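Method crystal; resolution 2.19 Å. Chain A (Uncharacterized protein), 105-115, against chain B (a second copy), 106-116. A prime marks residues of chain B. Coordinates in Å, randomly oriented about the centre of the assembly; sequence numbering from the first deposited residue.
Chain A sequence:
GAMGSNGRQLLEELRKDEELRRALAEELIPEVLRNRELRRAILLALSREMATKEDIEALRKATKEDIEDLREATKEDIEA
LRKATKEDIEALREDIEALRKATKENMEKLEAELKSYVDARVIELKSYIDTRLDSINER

Chain A 105-115: ENMEKLEAELK
Chain B (106-116) NMEKLEAELKS

Both stretches are segments of longer α-helices, with phi/psi near -64/-42 and backbone hydrogen bonds from the N of residue i+4 to the O of residue i, as in Leu110 N to Asn106 O at 2.9 Å. They run nearly parallel, at a signed crossing angle of -15° and a closest axial separation of 11.0 Å. Register is set by CA–CA pairs Met107–Met107′ (7.8 Å), Leu110–Glu111′ (7.2 Å) and Leu114–Lys115′ (7.5 Å). No hydrogen bond crosses the contact, which buries 415 Å² summed over both sides; apolar packing dominates.

Met107′, a selenomethionine (chi1 m, chi2 t, chi3 m), is the most covered residue. Pointing toward chain A, it places SE 3.9 Å from Met107 CG and CE 3.6 Å from Asn106 CB; Met107, also selenomethionine, is m, t with chi3 at -130°.

One turn on, Leu110 (t, p) points toward the partner helix. Its CD1 lies 3.7 Å from Glu111′ CB, so the aliphatic base of the acid (t, t, chi3 36°) serves as a hydrophobic surface, while Leu110 CD2 sits 4.1 Å from Leu110′ CD2 (also t, p). Leu114 and Leu114′, both m, t, meet at CD1–CD1, 3.5 Å, and Leu114 CD2 reaches within 4.4 Å of Lys115′ CG.

Glu113 (m, t, chi3 19°) brings OE1 to 3.4 Å from Glu111′ OE2, a close approach of like charges. Glu113 OE2 also forms a long salt bridge to Lys109 NZ, 3.9 Å, within its own helix.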

ATOM      1  N   GLU A 105      42.561  -5.934  25.020  1.00 53.42           N
ATOM      2  CA  GLU A 105      43.992  -5.847  24.733  1.00 57.42           C
ATOM      3  C   GLU A 105      44.652  -4.698  25.490  1.00 56.70           C
ATOM      4  O   GLU A 105      45.733  -4.861  26.055  1.00 58.02           O
ATOM      5  CB  GLU A 105      44.224  -5.683  23.232  1.00 60.38           C
ATOM      6  CG  GLU A 105      43.901  -6.931  22.422  1.00 63.69           C
ATOM      7  CD  GLU A 105      43.954  -6.696  20.921  1.00 66.77           C
ATOM      8  OE1 GLU A 105      44.782  -5.868  20.472  1.00 70.42           O
ATOM      9  OE2 GLU A 105      43.173  -7.350  20.189  1.00 67.53           O
ATOM     10  N   ASN A 106      43.990  -3.547  25.504  1.00 56.91           N
ATOM     11  CA  ASN A 106      44.483  -2.379  26.225  1.00 57.17           C
ATOM     12  C   ASN A 106      44.573  -2.597  27.735  1.00 57.68           C
ATOM     13  O   ASN A 106      45.488  -2.083  28.377  1.00 57.35           O
ATOM     14  CB  ASN A 106      43.614  -1.149  25.934  1.00 57.66           C
ATOM     15  CG  ASN A 106      43.743  -0.644  24.501  1.00 59.88           C
ATOM     16  OD1 ASN A 106      42.778  -0.133  23.937  1.00 61.83           O
ATOM     17  ND2 ASN A 106      44.928  -0.769  23.909  1.00 62.07           N
HETATM   18  N   MSE A 107      43.632  -3.351  28.296  1.00 56.93           N
HETATM   19  CA  MSE A 107      43.641  -3.653  29.728  1.00 58.21           C
HETATM   20  C   MSE A 107      44.764  -4.593  30.070  1.00 56.82           C
HETATM   21  O   MSE A 107      45.379  -4.457  31.125  1.00 54.90           O
HETATM   22  CB  MSE A 107      42.317  -4.257  30.191  1.00 60.97           C
HETATM   23  CG  MSE A 107      41.305  -3.161  30.509  1.00 65.35           C
HETATM   24 SE   MSE A 107      39.826  -3.933  31.582  1.00 74.86          SE
HETATM   25  CE  MSE A 107      38.293  -3.283  30.557  1.00 73.15           C
ATOM     26  N   GLU A 108      45.029  -5.560  29.194  1.00 56.17           N
ATOM     27  CA  GLU A 108      46.157  -6.479  29.375  1.00 57.10           C
ATOM     28  C   GLU A 108      47.485  -5.739  29.276  1.00 57.10           C
ATOM     29  O   GLU A 108      48.433  -6.045  29.994  1.00 56.26           O
ATOM     30  CB  GLU A 108      46.106  -7.602  28.339  1.00 58.04           C
ATOM     31  CG  GLU A 108      45.013  -8.621  28.629  1.00 59.21           C
ATOM     32  CD  GLU A 108      44.743  -9.569  27.474  1.00 61.11           C
ATOM     33  OE1 GLU A 108      45.467  -9.529  26.457  1.00 62.08           O
ATOM     34  OE2 GLU A 108      43.793 -10.365  27.587  1.00 64.00           O
ATOM     35  N   LYS A 109      47.528  -4.763  28.377  1.00 58.40           N
ATOM     36  CA  LYS A 109      48.689  -3.902  28.209  1.00 60.30           C
ATOM     37  C   LYS A 109      48.957  -3.085  29.474  1.00 59.20           C
ATOM     38  O   LYS A 109      50.089  -3.023  29.960  1.00 58.65           O
ATOM     39  CB  LYS A 109      48.462  -2.959  27.025  1.00 63.16           C
ATOM     40  CG  LYS A 109      49.754  -2.549  26.330  1.00 67.75           C
ATOM     41  CD  LYS A 109      49.533  -2.221  24.862  1.00 70.59           C
ATOM     42  CE  LYS A 109      50.736  -1.474  24.279  1.00 74.24           C
ATOM     43  NZ  LYS A 109      50.602   0.002  24.458  1.00 75.08           N
ATOM     44  N   LEU A 110      47.904  -2.461  29.997  1.00 58.08           N
ATOM     45  CA  LEU A 110      47.992  -1.663  31.214  1.00 57.33           C
ATOM     46  C   LEU A 110      48.425  -2.514  32.406  1.00 57.88           C
ATOM     47  O   LEU A 110      49.273  -2.096  33.190  1.00 57.34           O
ATOM     48  CB  LEU A 110      46.649  -0.985  31.510  1.00 56.17           C
ATOM     49  CG  LEU A 110      46.574  -0.066  32.734  1.00 57.14           C
ATOM     50  CD1 LEU A 110      47.577   1.077  32.638  1.00 59.44           C
ATOM     51  CD2 LEU A 110      45.167   0.483  32.904  1.00 56.53           C
ATOM     52  N   GLU A 111      47.840  -3.703  32.536  1.00 57.95           N
ATOM     53  CA  GLU A 111      48.198  -4.628  33.611  1.00 58.45           C
ATOM     54  C   GLU A 111      49.700  -4.918  33.609  1.00 59.69           C
ATOM     55  O   GLU A 111      50.352  -4.851  34.650  1.00 58.02           O
ATOM     56  CB  GLU A 111      47.426  -5.942  33.473  1.00 59.11           C
ATOM     57  CG  GLU A 111      47.629  -6.903  34.640  1.00 60.06           C
ATOM     58  CD  GLU A 111      46.776  -8.155  34.538  1.00 61.10           C
ATOM     59  OE1 GLU A 111      46.573  -8.655  33.413  1.00 60.79           O
ATOM     60  OE2 GLU A 111      46.319  -8.651  35.588  1.00 62.12           O
ATOM     61  N   ALA A 112      50.232  -5.241  32.434  1.00 60.67           N
ATOM     62  CA  ALA A 112      51.653  -5.559  32.285  1.00 61.44           C
ATOM     63  C   ALA A 112      52.549  -4.351  32.572  1.00 62.01           C
ATOM     64  O   ALA A 112      53.564  -4.479  33.253  1.00 63.30           O
ATOM     65  CB  ALA A 112      51.927  -6.104  30.892  1.00 61.90           C
ATOM     66  N   GLU A 113      52.171  -3.187  32.048  1.00 63.81           N
ATOM     67  CA  GLU A 113      52.931  -1.951  32.270  1.00 66.76           C
ATOM     68  C   GLU A 113      53.030  -1.574  33.743  1.00 67.69           C
ATOM     69  O   GLU A 113      54.083  -1.133  34.206  1.00 67.93           O
ATOM     70  CB  GLU A 113      52.320  -0.780  31.494  1.00 68.46           C
ATOM     71  CG  GLU A 113      52.752  -0.719  30.038  1.00 71.58           C
ATOM     72  CD  GLU A 113      52.182   0.478  29.293  1.00 75.39           C
ATOM     73  OE1 GLU A 113      51.756   1.461  29.940  1.00 78.41           O
ATOM     74  OE2 GLU A 113      52.167   0.439  28.047  1.00 76.68           O
ATOM     75  N   LEU A 114      51.930  -1.734  34.473  1.00 68.44           N
ATOM     76  CA  LEU A 114      51.899  -1.381  35.889  1.00 69.48           C
ATOM     77  C   LEU A 114      52.631  -2.410  36.741  1.00 69.88           C
ATOM     78  O   LEU A 114      53.307  -2.046  37.696  1.00 72.86           O
ATOM     79  CB  LEU A 114      50.457  -1.185  36.368  1.00 70.63           C
ATOM     80  CG  LEU A 114      49.760   0.016  35.709  1.00 71.90           C
ATOM     81  CD1 LEU A 114      48.264  -0.005  35.962  1.00 72.05           C
ATOM     82  CD2 LEU A 114      50.348   1.340  36.178  1.00 74.16           C
ATOM     83  N   LYS A 115      52.503  -3.688  36.395  1.00 70.66           N
ATOM     84  CA  LYS A 115      53.285  -4.746  37.050  1.00 72.00           C
ATOM     85  C   LYS A 115      54.788  -4.452  36.977  1.00 72.36           C
ATOM     86  O   LYS A 115      55.491  -4.485  37.993  1.00 70.97           O
ATOM     87  CB  LYS A 115      52.962  -6.138  36.448  1.00 73.86           C
ATOM     88  CG  LYS A 115      51.810  -6.844  37.159  1.00 75.14           C
ATOM     89  CD  LYS A 115      51.436  -8.168  36.508  1.00 76.69           C
ATOM     90  CE  LYS A 115      50.079  -8.676  36.986  1.00 77.04           C
ATOM     91  NZ  LYS A 115      50.048  -9.009  38.438  1.00 77.38           N
TER
ATOM     92  N   ASN B 106      38.938   6.599  31.157  1.00 54.06           N
ATOM     93  CA  ASN B 106      38.940   5.839  32.406  1.00 54.15           C
ATOM     94  C   ASN B 106      40.209   5.011  32.598  1.00 53.57           C
ATOM     95  O   ASN B 106      40.687   4.862  33.720  1.00 51.05           O
ATOM     96  CB  ASN B 106      37.712   4.923  32.493  1.00 55.22           C
ATOM     97  CG  ASN B 106      36.403   5.682  32.671  1.00 56.38           C
ATOM     98  OD1 ASN B 106      35.367   5.241  32.177  1.00 56.60           O
ATOM     99  ND2 ASN B 106      36.433   6.808  33.379  1.00 57.70           N
HETATM  100  N   MSE B 107      40.756   4.482  31.506  1.00 54.59           N
HETATM  101  CA  MSE B 107      42.001   3.712  31.577  1.00 57.08           C
HETATM  102  C   MSE B 107      43.187   4.596  31.869  1.00 55.32           C
HETATM  103  O   MSE B 107      44.093   4.199  32.601  1.00 52.84           O
HETATM  104  CB  MSE B 107      42.245   2.940  30.286  1.00 62.17           C
HETATM  105  CG  MSE B 107      41.475   1.625  30.326  1.00 68.26           C
HETATM  106 SE   MSE B 107      42.205   0.371  29.009  1.00 81.78          SE
HETATM  107  CE  MSE B 107      41.425   1.225  27.422  1.00 78.99           C
ATOM    108  N   GLU B 108      43.196   5.793  31.290  1.00 54.17           N
ATOM    109  CA  GLU B 108      44.238   6.784  31.576  1.00 54.98           C
ATOM    110  C   GLU B 108      44.158   7.262  33.023  1.00 54.58           C
ATOM    111  O   GLU B 108      45.177   7.501  33.664  1.00 54.22           O
ATOM    112  CB  GLU B 108      44.111   7.971  30.623  1.00 55.97           C
ATOM    113  CG  GLU B 108      44.559   7.648  29.206  1.00 56.50           C
ATOM    114  CD  GLU B 108      44.179   8.709  28.193  1.00 57.37           C
ATOM    115  OE1 GLU B 108      43.638   9.771  28.583  1.00 57.32           O
ATOM    116  OE2 GLU B 108      44.422   8.471  26.992  1.00 58.09           O
ATOM    117  N   LYS B 109      42.933   7.386  33.525  1.00 54.57           N
ATOM    118  CA  LYS B 109      42.675   7.752  34.917  1.00 55.27           C
ATOM    119  C   LYS B 109      43.218   6.679  35.864  1.00 54.80           C
ATOM    120  O   LYS B 109      43.919   6.986  36.829  1.00 53.55           O
ATOM    121  CB  LYS B 109      41.170   7.908  35.136  1.00 57.12           C
ATOM    122  CG  LYS B 109      40.720   8.987  36.087  1.00 60.43           C
ATOM    123  CD  LYS B 109      39.239   8.828  36.318  1.00 62.55           C
ATOM    124  CE  LYS B 109      38.774   9.605  37.530  1.00 65.76           C
ATOM    125  NZ  LYS B 109      37.328   9.368  37.784  1.00 67.72           N
ATOM    126  N   LEU B 110      42.890   5.421  35.575  1.00 53.05           N
ATOM    127  CA  LEU B 110      43.363   4.289  36.371  1.00 53.51           C
ATOM    128  C   LEU B 110      44.891   4.197  36.369  1.00 51.63           C
ATOM    129  O   LEU B 110      45.499   3.979  37.414  1.00 50.98           O
ATOM    130  CB  LEU B 110      42.758   2.977  35.855  1.00 53.86           C
ATOM    131  CG  LEU B 110      43.110   1.689  36.608  1.00 55.74           C
ATOM    132  CD1 LEU B 110      42.684   1.761  38.069  1.00 57.40           C
ATOM    133  CD2 LEU B 110      42.471   0.485  35.934  1.00 57.30           C
ATOM    134  N   GLU B 111      45.499   4.357  35.197  1.00 51.09           N
ATOM    135  CA  GLU B 111      46.957   4.338  35.075  1.00 51.99           C
ATOM    136  C   GLU B 111      47.602   5.359  36.010  1.00 51.09           C
ATOM    137  O   GLU B 111      48.543   5.042  36.738  1.00 50.03           O
ATOM    138  CB  GLU B 111      47.384   4.625  33.632  1.00 53.03           C
ATOM    139  CG  GLU B 111      48.881   4.483  33.392  1.00 55.77           C
ATOM    140  CD  GLU B 111      49.280   4.694  31.944  1.00 57.65           C
ATOM    141  OE1 GLU B 111      48.669   5.549  31.271  1.00 59.19           O
ATOM    142  OE2 GLU B 111      50.217   4.009  31.480  1.00 59.68           O
ATOM    143  N   ALA B 112      47.083   6.582  35.983  1.00 51.01           N
ATOM    144  CA  ALA B 112      47.610   7.667  36.808  1.00 52.21           C
ATOM    145  C   ALA B 112      47.394   7.416  38.302  1.00 52.58           C
ATOM    146  O   ALA B 112      48.299   7.637  39.105  1.00 50.97           O
ATOM    147  CB  ALA B 112      46.986   8.994  36.397  1.00 51.98           C
ATOM    148  N   GLU B 113      46.198   6.953  38.664  1.00 53.56           N
ATOM    149  CA  GLU B 113      45.873   6.645  40.061  1.00 55.12           C
ATOM    150  C   GLU B 113      46.774   5.574  40.659  1.00 55.05           C
ATOM    151  O   GLU B 113      47.185   5.683  41.812  1.00 55.58           O
ATOM    152  CB  GLU B 113      44.417   6.205  40.208  1.00 57.15           C
ATOM    153  CG  GLU B 113      43.439   7.365  40.293  1.00 60.72           C
ATOM    154  CD  GLU B 113      41.996   6.929  40.477  1.00 63.45           C
ATOM    155  OE1 GLU B 113      41.753   5.780  40.922  1.00 65.78           O
ATOM    156  OE2 GLU B 113      41.099   7.745  40.173  1.00 66.74           O
ATOM    157  N   LEU B 114      47.066   4.538  39.879  1.00 54.72           N
ATOM    158  CA  LEU B 114      47.904   3.440  40.354  1.00 55.90           C
ATOM    159  C   LEU B 114      49.376   3.840  40.418  1.00 55.05           C
ATOM    160  O   LEU B 114      50.079   3.447  41.348  1.00 53.73           O
ATOM    161  CB  LEU B 114      47.704   2.191  39.491  1.00 57.10           C
ATOM    162  CG  LEU B 114      46.285   1.606  39.610  1.00 60.17           C
ATOM    163  CD1 LEU B 114      46.015   0.578  38.524  1.00 60.25           C
ATOM    164  CD2 LEU B 114      46.036   0.992  40.984  1.00 60.79           C
ATOM    165  N   LYS B 115      49.834   4.614  39.435  1.00 54.69           N
ATOM    166  CA  LYS B 115      51.188   5.177  39.468  1.00 56.00           C
ATOM    167  C   LYS B 115      51.423   5.971  40.757  1.00 54.61           C
ATOM    168  O   LYS B 115      52.412   5.751  41.460  1.00 52.57           O
ATOM    169  CB  LYS B 115      51.461   6.054  38.221  1.00 59.07           C
ATOM    170  CG  LYS B 115      52.044   5.269  37.048  1.00 62.10           C
ATOM    171  CD  LYS B 115      52.230   6.121  35.800  1.00 65.29           C
ATOM    172  CE  LYS B 115      52.455   5.270  34.553  1.00 66.52           C
ATOM    173  NZ  LYS B 115      53.719   4.480  34.597  1.00 67.99           N
ATOM    174  N   SER B 116      50.489   6.859  41.084  1.00 54.46           N
ATOM    175  CA  SER B 116      50.617   7.700  42.271  1.00 55.89           C
ATOM    176  C   SER B 116      50.462   6.904  43.568  1.00 55.16           C
ATOM    177  O   SER B 116      51.090   7.225  44.577  1.00 56.19           O
ATOM    178  CB  SER B 116      49.609   8.846  42.234  1.00 56.65           C
ATOM    179  OG  SER B 116      48.296   8.364  42.397  1.00 60.13           O
TER